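Long-range contact in probable DNA endonuclease SmrA (Escherichia coli, PDB 3QD7), which binds and cuts DNA as an endonuclease built on the Smr domain of small MutS-related proteins: residues Phe9-Leu20 with Arg97-Phe107. Residues are numbered along the deposited sequence; the frame is centred on the assembly and turned at random.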
ATOM      1  N   PHE A   9      -7.319  -3.957 -12.354  1.00 21.74           N
ATOM      2  CA  PHE A   9      -8.641  -3.907 -11.729  1.00 24.28           C
ATOM      3  C   PHE A   9      -8.790  -2.855 -10.633  1.00 23.84           C
ATOM      4  O   PHE A   9      -9.876  -2.698 -10.063  1.00 30.42           O
ATOM      5  CB  PHE A   9      -9.026  -5.297 -11.178  1.00 23.98           C
ATOM      6  CG  PHE A   9      -7.954  -5.946 -10.338  1.00 22.99           C
ATOM      7  CD1 PHE A   9      -7.274  -7.059 -10.824  1.00 19.84           C
ATOM      8  CD2 PHE A   9      -7.640  -5.454  -9.046  1.00 23.59           C
ATOM      9  CE1 PHE A   9      -6.274  -7.678 -10.057  1.00 23.36           C
ATOM     10  CE2 PHE A   9      -6.647  -6.067  -8.261  1.00 21.67           C
ATOM     11  CZ  PHE A   9      -5.949  -7.181  -8.782  1.00 21.91           C
ATOM     12  N   LEU A  10      -7.720  -2.139 -10.322  1.00 22.16           N
ATOM     13  CA  LEU A  10      -7.788  -1.063  -9.317  1.00 23.74           C
ATOM     14  C   LEU A  10      -8.801   0.028  -9.722  1.00 24.59           C
ATOM     15  O   LEU A  10      -8.800   0.503 -10.866  1.00 23.90           O
ATOM     16  CB  LEU A  10      -6.392  -0.471  -9.077  1.00 16.21           C
ATOM     17  CG  LEU A  10      -5.319  -1.497  -8.649  1.00 19.25           C
ATOM     18  CD1 LEU A  10      -4.072  -0.829  -8.188  1.00 17.22           C
ATOM     19  CD2 LEU A  10      -5.832  -2.403  -7.526  1.00 19.18           C
ATOM     20  N   THR A  11      -9.655   0.428  -8.783  1.00 24.77           N
ATOM     21  CA  THR A  11     -10.792   1.289  -9.115  1.00 31.50           C
ATOM     22  C   THR A  11     -10.564   2.711  -8.619  1.00 32.88           C
ATOM     23  O   THR A  11      -9.850   2.937  -7.636  1.00 29.86           O
ATOM     24  CB  THR A  11     -12.155   0.751  -8.534  1.00 33.52           C
ATOM     25  OG1 THR A  11     -12.108   0.759  -7.105  1.00 31.56           O
ATOM     26  CG2 THR A  11     -12.493  -0.674  -9.054  1.00 30.53           C
ATOM     27  N   THR A  12     -11.166   3.665  -9.311  1.00 32.33           N
ATOM     28  CA  THR A  12     -11.137   5.048  -8.882  1.00 39.00           C
ATOM     29  C   THR A  12     -12.580   5.477  -8.693  1.00 44.21           C
ATOM     30  O   THR A  12     -13.505   4.699  -8.935  1.00 46.76           O
ATOM     31  CB  THR A  12     -10.452   5.966  -9.915  1.00 39.58           C
ATOM     32  OG1 THR A  12     -11.170   5.905 -11.146  1.00 34.94           O
ATOM     33  CG2 THR A  12      -9.025   5.539 -10.172  1.00 41.42           C
ATOM     34  N   GLY A  13     -12.784   6.706  -8.252  1.00 43.13           N
ATOM     35  CA  GLY A  13     -14.130   7.254  -8.241  1.00 44.17           C
ATOM     36  C   GLY A  13     -14.797   6.966  -6.926  1.00 40.85           C
ATOM     37  O   GLY A  13     -14.680   5.865  -6.383  1.00 39.02           O
ATOM     38  N   PHE A  14     -15.506   7.968  -6.420  1.00 35.03           N
ATOM     39  CA  PHE A  14     -16.101   7.904  -5.081  1.00 41.23           C
ATOM     40  C   PHE A  14     -15.010   7.551  -4.064  1.00 41.01           C
ATOM     41  O   PHE A  14     -15.222   6.757  -3.129  1.00 37.63           O
ATOM     42  CB  PHE A  14     -17.300   6.941  -5.041  1.00 36.21           C
ATOM     43  CG  PHE A  14     -18.416   7.329  -5.983  1.00 38.71           C
ATOM     44  CD1 PHE A  14     -19.485   8.098  -5.534  1.00 37.58           C
ATOM     45  CD2 PHE A  14     -18.381   6.951  -7.323  1.00 41.58           C
ATOM     46  CE1 PHE A  14     -20.502   8.472  -6.402  1.00 36.27           C
ATOM     47  CE2 PHE A  14     -19.398   7.322  -8.199  1.00 39.04           C
ATOM     48  CZ  PHE A  14     -20.459   8.080  -7.737  1.00 36.95           C
ATOM     49  N   LEU A  15     -13.836   8.155  -4.279  1.00 32.38           N
ATOM     50  CA  LEU A  15     -12.744   8.068  -3.333  1.00 33.62           C
ATOM     51  C   LEU A  15     -13.282   8.429  -1.963  1.00 32.22           C
ATOM     52  O   LEU A  15     -13.934   9.464  -1.788  1.00 27.07           O
ATOM     53  CB  LEU A  15     -11.569   8.987  -3.697  1.00 31.90           C
ATOM     54  CG  LEU A  15     -10.364   8.885  -2.736  1.00 28.87           C
ATOM     55  CD1 LEU A  15      -9.911   7.441  -2.562  1.00 22.34           C
ATOM     56  CD2 LEU A  15      -9.215   9.755  -3.201  1.00 23.56           C
ATOM     57  N   ASP A  16     -13.052   7.516  -1.031  1.00 54.44           N
ATOM     58  CA  ASP A  16     -13.280   7.722   0.377  1.00 51.83           C
ATOM     59  C   ASP A  16     -11.980   8.296   0.976  1.00 47.58           C
ATOM     60  O   ASP A  16     -11.049   7.550   1.297  1.00 48.53           O
ATOM     61  CB  ASP A  16     -13.719   6.396   1.052  1.00 56.59           C
ATOM     62  CG  ASP A  16     -13.288   5.119   0.261  1.00 68.05           C
ATOM     63  OD1 ASP A  16     -13.182   5.146  -1.000  1.00 69.22           O
ATOM     64  OD2 ASP A  16     -13.080   4.056   0.911  1.00 78.14           O
ATOM     65  N   ILE A  17     -11.924   9.627   1.096  1.00 27.33           N
ATOM     66  CA  ILE A  17     -10.724  10.332   1.557  1.00 27.78           C
ATOM     67  C   ILE A  17     -10.499  10.047   3.024  1.00 29.66           C
ATOM     68  O   ILE A  17     -11.424  10.169   3.830  1.00 26.27           O
ATOM     69  CB  ILE A  17     -10.802  11.845   1.282  1.00 23.34           C
ATOM     70  CG1 ILE A  17     -10.809  12.070  -0.232  1.00 31.78           C
ATOM     71  CG2 ILE A  17      -9.612  12.592   1.907  1.00 23.77           C
ATOM     72  CD1 ILE A  17     -11.286  13.455  -0.661  1.00 35.92           C
ATOM     73  N   ILE A  18      -9.275   9.643   3.362  1.00 22.97           N
ATOM     74  CA  ILE A  18      -8.946   9.342   4.751  1.00 20.77           C
ATOM     75  C   ILE A  18      -8.394  10.581   5.473  1.00 25.40           C
ATOM     76  O   ILE A  18      -7.420  11.205   5.015  1.00 24.55           O
ATOM     77  CB  ILE A  18      -7.998   8.121   4.891  1.00 25.44           C
ATOM     78  CG1 ILE A  18      -8.584   6.910   4.166  1.00 29.67           C
ATOM     79  CG2 ILE A  18      -7.744   7.760   6.389  1.00 24.35           C
ATOM     80  CD1 ILE A  18      -7.548   5.904   3.844  1.00 27.08           C
ATOM     81  N   PRO A  19      -9.044  10.963   6.585  1.00 27.74           N
ATOM     82  CA  PRO A  19      -8.575  12.123   7.349  1.00 26.40           C
ATOM     83  C   PRO A  19      -7.141  11.924   7.804  1.00 26.27           C
ATOM     84  O   PRO A  19      -6.731  10.788   8.022  1.00 31.15           O
ATOM     85  CB  PRO A  19      -9.528  12.158   8.543  1.00 27.67           C
ATOM     86  CG  PRO A  19     -10.805  11.574   7.983  1.00 36.13           C
ATOM     87  CD  PRO A  19     -10.360  10.487   7.044  1.00 24.52           C
ATOM     88  N   LEU A  20      -6.385  13.016   7.932  1.00 22.08           N
ATOM     89  CA  LEU A  20      -4.976  12.925   8.336  1.00 27.56           C
ATOM     90  C   LEU A  20      -4.835  12.330   9.739  1.00 29.39           C
ATOM     91  O   LEU A  20      -3.812  11.726  10.076  1.00 29.73           O
ATOM     92  CB  LEU A  20      -4.300  14.300   8.282  1.00 28.97           C
ATOM     93  CG  LEU A  20      -4.165  15.046   6.949  1.00 30.62           C
ATOM     94  CD1 LEU A  20      -3.437  16.378   7.213  1.00 26.78           C
ATOM     95  CD2 LEU A  20      -3.454  14.225   5.866  1.00 22.46           C
ATOM     96  N   ARG A  97      -2.502   8.480  -0.673  1.00 20.29           N
ATOM     97  CA  ARG A  97      -2.625   7.605   0.481  1.00 16.87           C
ATOM     98  C   ARG A  97      -4.012   6.944   0.501  1.00 18.48           C
ATOM     99  O   ARG A  97      -4.141   5.751   0.785  1.00 18.21           O
ATOM    100  CB  ARG A  97      -2.398   8.401   1.782  1.00 19.90           C
ATOM    101  CG  ARG A  97      -2.241   7.505   3.039  1.00 26.54           C
ATOM    102  CD  ARG A  97      -1.982   8.307   4.307  1.00 21.93           C
ATOM    103  NE  ARG A  97      -3.153   9.083   4.712  1.00 18.26           N
ATOM    104  CZ  ARG A  97      -3.793   8.955   5.870  1.00 25.45           C
ATOM    105  NH1 ARG A  97      -3.384   8.076   6.798  1.00 21.41           N
ATOM    106  NH2 ARG A  97      -4.856   9.719   6.098  1.00 19.97           N
ATOM    107  N   SER A  98      -5.049   7.737   0.207  1.00 21.62           N
ATOM    108  CA  SER A  98      -6.441   7.230   0.258  1.00 21.96           C
ATOM    109  C   SER A  98      -6.724   6.213  -0.841  1.00 21.19           C
ATOM    110  O   SER A  98      -7.385   5.202  -0.587  1.00 23.35           O
ATOM    111  CB  SER A  98      -7.473   8.357   0.232  1.00 22.29           C
ATOM    112  OG  SER A  98      -7.395   9.116   1.405  1.00 26.57           O
ATOM    113  N   TYR A  99      -6.185   6.461  -2.035  1.00 18.97           N
ATOM    114  CA  TYR A  99      -6.290   5.500  -3.130  1.00 17.50           C
ATOM    115  C   TYR A  99      -5.530   4.240  -2.811  1.00 22.11           C
ATOM    116  O   TYR A  99      -6.021   3.134  -3.099  1.00 23.04           O
ATOM    117  CB  TYR A  99      -5.791   6.101  -4.446  1.00 20.88           C
ATOM    118  CG  TYR A  99      -6.881   6.791  -5.237  1.00 25.73           C
ATOM    119  CD1 TYR A  99      -8.042   6.093  -5.626  1.00 24.88           C
ATOM    120  CD2 TYR A  99      -6.766   8.139  -5.597  1.00 27.14           C
ATOM    121  CE1 TYR A  99      -9.045   6.719  -6.360  1.00 24.97           C
ATOM    122  CE2 TYR A  99      -7.781   8.786  -6.332  1.00 28.09           C
ATOM    123  CZ  TYR A  99      -8.910   8.059  -6.705  1.00 27.98           C
ATOM    124  OH  TYR A  99      -9.904   8.669  -7.412  1.00 26.66           O
ATOM    125  N   VAL A 100      -4.331   4.388  -2.222  1.00 19.66           N
ATOM    126  CA  VAL A 100      -3.518   3.201  -1.895  1.00 15.92           C
ATOM    127  C   VAL A 100      -4.276   2.339  -0.865  1.00 21.24           C
ATOM    128  O   VAL A 100      -4.312   1.109  -0.965  1.00 18.70           O
ATOM    129  CB  VAL A 100      -2.080   3.572  -1.388  1.00 21.92           C
ATOM    130  CG1 VAL A 100      -1.387   2.345  -0.768  1.00 21.51           C
ATOM    131  CG2 VAL A 100      -1.197   4.183  -2.527  1.00 14.67           C
ATOM    132  N   ALA A 101      -4.919   2.991   0.101  1.00 23.56           N
ATOM    133  CA  ALA A 101      -5.745   2.272   1.078  1.00 25.59           C
ATOM    134  C   ALA A 101      -6.811   1.380   0.423  1.00 25.06           C
ATOM    135  O   ALA A 101      -7.018   0.252   0.840  1.00 23.50           O
ATOM    136  CB  ALA A 101      -6.402   3.248   2.043  1.00 23.29           C
ATOM    137  N   ARG A 102      -7.500   1.906  -0.588  1.00 20.41           N
ATOM    138  CA  ARG A 102      -8.511   1.138  -1.290  1.00 17.86           C
ATOM    139  C   ARG A 102      -7.877   0.075  -2.174  1.00 20.44           C
ATOM    140  O   ARG A 102      -8.303  -1.076  -2.158  1.00 21.34           O
ATOM    141  CB  ARG A 102      -9.346   2.072  -2.167  1.00 22.08           C
ATOM    142  CG  ARG A 102     -10.162   1.341  -3.214  1.00 24.61           C
ATOM    143  CD  ARG A 102     -10.671   2.295  -4.242  1.00 35.19           C
ATOM    144  NE  ARG A 102     -11.809   3.047  -3.722  1.00 39.52           N
ATOM    145  CZ  ARG A 102     -12.631   3.761  -4.475  1.00 38.13           C
ATOM    146  NH1 ARG A 102     -12.437   3.822  -5.792  1.00 35.41           N
ATOM    147  NH2 ARG A 102     -13.645   4.404  -3.911  1.00 34.60           N
ATOM    148  N   TRP A 103      -6.879   0.463  -2.970  1.00 18.13           N
ATOM    149  CA  TRP A 103      -6.282  -0.467  -3.949  1.00 19.89           C
ATOM    150  C   TRP A 103      -5.733  -1.739  -3.324  1.00 21.91           C
ATOM    151  O   TRP A 103      -5.866  -2.823  -3.900  1.00 15.10           O
ATOM    152  CB  TRP A 103      -5.191   0.228  -4.761  1.00 16.77           C
ATOM    153  CG  TRP A 103      -5.701   1.365  -5.596  1.00 17.53           C
ATOM    154  CD1 TRP A 103      -6.977   1.560  -6.045  1.00 18.60           C
ATOM    155  CD2 TRP A 103      -4.929   2.459  -6.098  1.00 19.67           C
ATOM    156  NE1 TRP A 103      -7.047   2.719  -6.793  1.00 23.80           N
ATOM    157  CE2 TRP A 103      -5.799   3.284  -6.844  1.00 22.78           C
ATOM    158  CE3 TRP A 103      -3.587   2.802  -6.016  1.00 15.88           C
ATOM    159  CZ2 TRP A 103      -5.362   4.444  -7.487  1.00 23.16           C
ATOM    160  CZ3 TRP A 103      -3.152   3.944  -6.654  1.00 20.17           C
ATOM    161  CH2 TRP A 103      -4.040   4.765  -7.370  1.00 19.60           C
ATOM    162  N   LEU A 104      -5.134  -1.614  -2.130  1.00 17.80           N
ATOM    163  CA  LEU A 104      -4.539  -2.772  -1.495  1.00 16.31           C
ATOM    164  C   LEU A 104      -5.593  -3.780  -1.093  1.00 22.24           C
ATOM    165  O   LEU A 104      -5.337  -4.975  -1.172  1.00 22.88           O
ATOM    166  CB  LEU A 104      -3.652  -2.400  -0.302  1.00 14.12           C
ATOM    167  CG  LEU A 104      -2.399  -1.598  -0.622  1.00 20.16           C
ATOM    168  CD1 LEU A 104      -1.688  -1.110   0.659  1.00 19.92           C
ATOM    169  CD2 LEU A 104      -1.453  -2.378  -1.531  1.00 20.09           C
ATOM    170  N   THR A 105      -6.785  -3.315  -0.683  1.00 21.69           N
ATOM    171  CA  THR A 105      -7.860  -4.247  -0.299  1.00 22.58           C
ATOM    172  C   THR A 105      -8.417  -5.014  -1.516  1.00 25.36           C
ATOM    173  O   THR A 105      -9.074  -6.050  -1.354  1.00 27.86           O
ATOM    174  CB  THR A 105      -9.032  -3.564   0.424  1.00 21.79           C
ATOM    175  OG1 THR A 105      -9.740  -2.739  -0.506  1.00 22.13           O
ATOM    176  CG2 THR A 105      -8.555  -2.703   1.620  1.00 21.52           C
ATOM    177  N   GLU A 106      -8.148  -4.514  -2.721  1.00 22.21           N
ATOM    178  CA  GLU A 106      -8.662  -5.141  -3.960  1.00 25.59           C
ATOM    179  C   GLU A 106      -7.845  -6.342  -4.478  1.00 28.03           C
ATOM    180  O   GLU A 106      -8.308  -7.105  -5.354  1.00 26.52           O
ATOM    181  CB  GLU A 106      -8.825  -4.075  -5.044  1.00 24.73           C
ATOM    182  CG  GLU A 106      -9.976  -3.174  -4.719  1.00 24.33           C
ATOM    183  CD  GLU A 106     -10.119  -2.003  -5.650  1.00 29.42           C
ATOM    184  OE1 GLU A 106      -9.137  -1.566  -6.243  1.00 33.30           O
ATOM    185  OE2 GLU A 106     -11.231  -1.473  -5.755  1.00 40.07           O
ATOM    186  N   PHE A 107      -6.634  -6.499  -3.946  1.00 24.32           N
ATOM    187  CA  PHE A 107      -5.837  -7.674  -4.193  1.00 22.52           C
ATOM    188  C   PHE A 107      -6.250  -8.803  -3.248  1.00 23.17           C
ATOM    189  O   PHE A 107      -6.208  -8.668  -2.013  1.00 18.14           O
ATOM    190  CB  PHE A 107      -4.345  -7.360  -4.003  1.00 22.46           C
ATOM    191  CG  PHE A 107      -3.772  -6.439  -5.058  1.00 21.01           C
ATOM    192  CD1 PHE A 107      -3.397  -6.931  -6.309  1.00 19.75           C
ATOM    193  CD2 PHE A 107      -3.584  -5.082  -4.791  1.00 19.18           C
ATOM    194  CE1 PHE A 107      -2.872  -6.099  -7.284  1.00 14.91           C
ATOM    195  CE2 PHE A 107      -3.044  -4.234  -5.766  1.00 17.71           C
ATOM    196  CZ  PHE A 107      -2.681  -4.741  -7.012  1.00 16.39           C
TER
HETATM  197  O   HOH W   1      -9.897   5.225   0.394  1.00 26.05           O
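In this Smr-domain fragment, an extended N-terminal arm leading to strand 25-27 is strapped along helix 92-105, which belongs to the alpha/beta/alpha fold; from the helix Arg102 reaches Gly13 and Asp16, and Ser98 reaches Ile18. The Arg102 guanidinium lies among the carbonyls of Thr11 and Gly13 and the carboxylate of Asp16 and grips Gly13 O end-on, NH1 and NH2 each 3.1 Å from it and both on the same face of the carbonyl. NH2 also makes a salt bridge to Asp16 OD1 at 3.0 Å, while NH1 reaches Thr11 O in a weak bond; the bend in the arginine chain at chi3 (-77°) turns the planar group to these partners. A leucine in its place would probably leave Gly13 O and the Asp16 carboxylate without their mates and let the arm drift from the helix. Trp103 NE1 donates to Thr11 O at 2.9 Å; the oxygen lies in the indole plane, though the N-H comes from above the carbonyl plane, and Leu10 CB and CD1 cover one face of that indole. The Glu106 carboxylate takes two donors of Thr11, OE1 receiving the backbone N and OE2 the hydroxyl OG1 through its syn lone pair (2.8 Å). Phe9 turns its edge to the face of Phe107, planes at 68°, and Leu15 lays CD2 over a face of Tyr99. Further along, Arg97 NH2 donates to Pro19 O while its NH1 bonds Gln22 O, and Ile18 CD1 presses on Ala101 CB. A water bridges Asp16 O to Ser98 O. Ile18 N points nearly straight (172°) at Ser98 OG, 2.8 Å away.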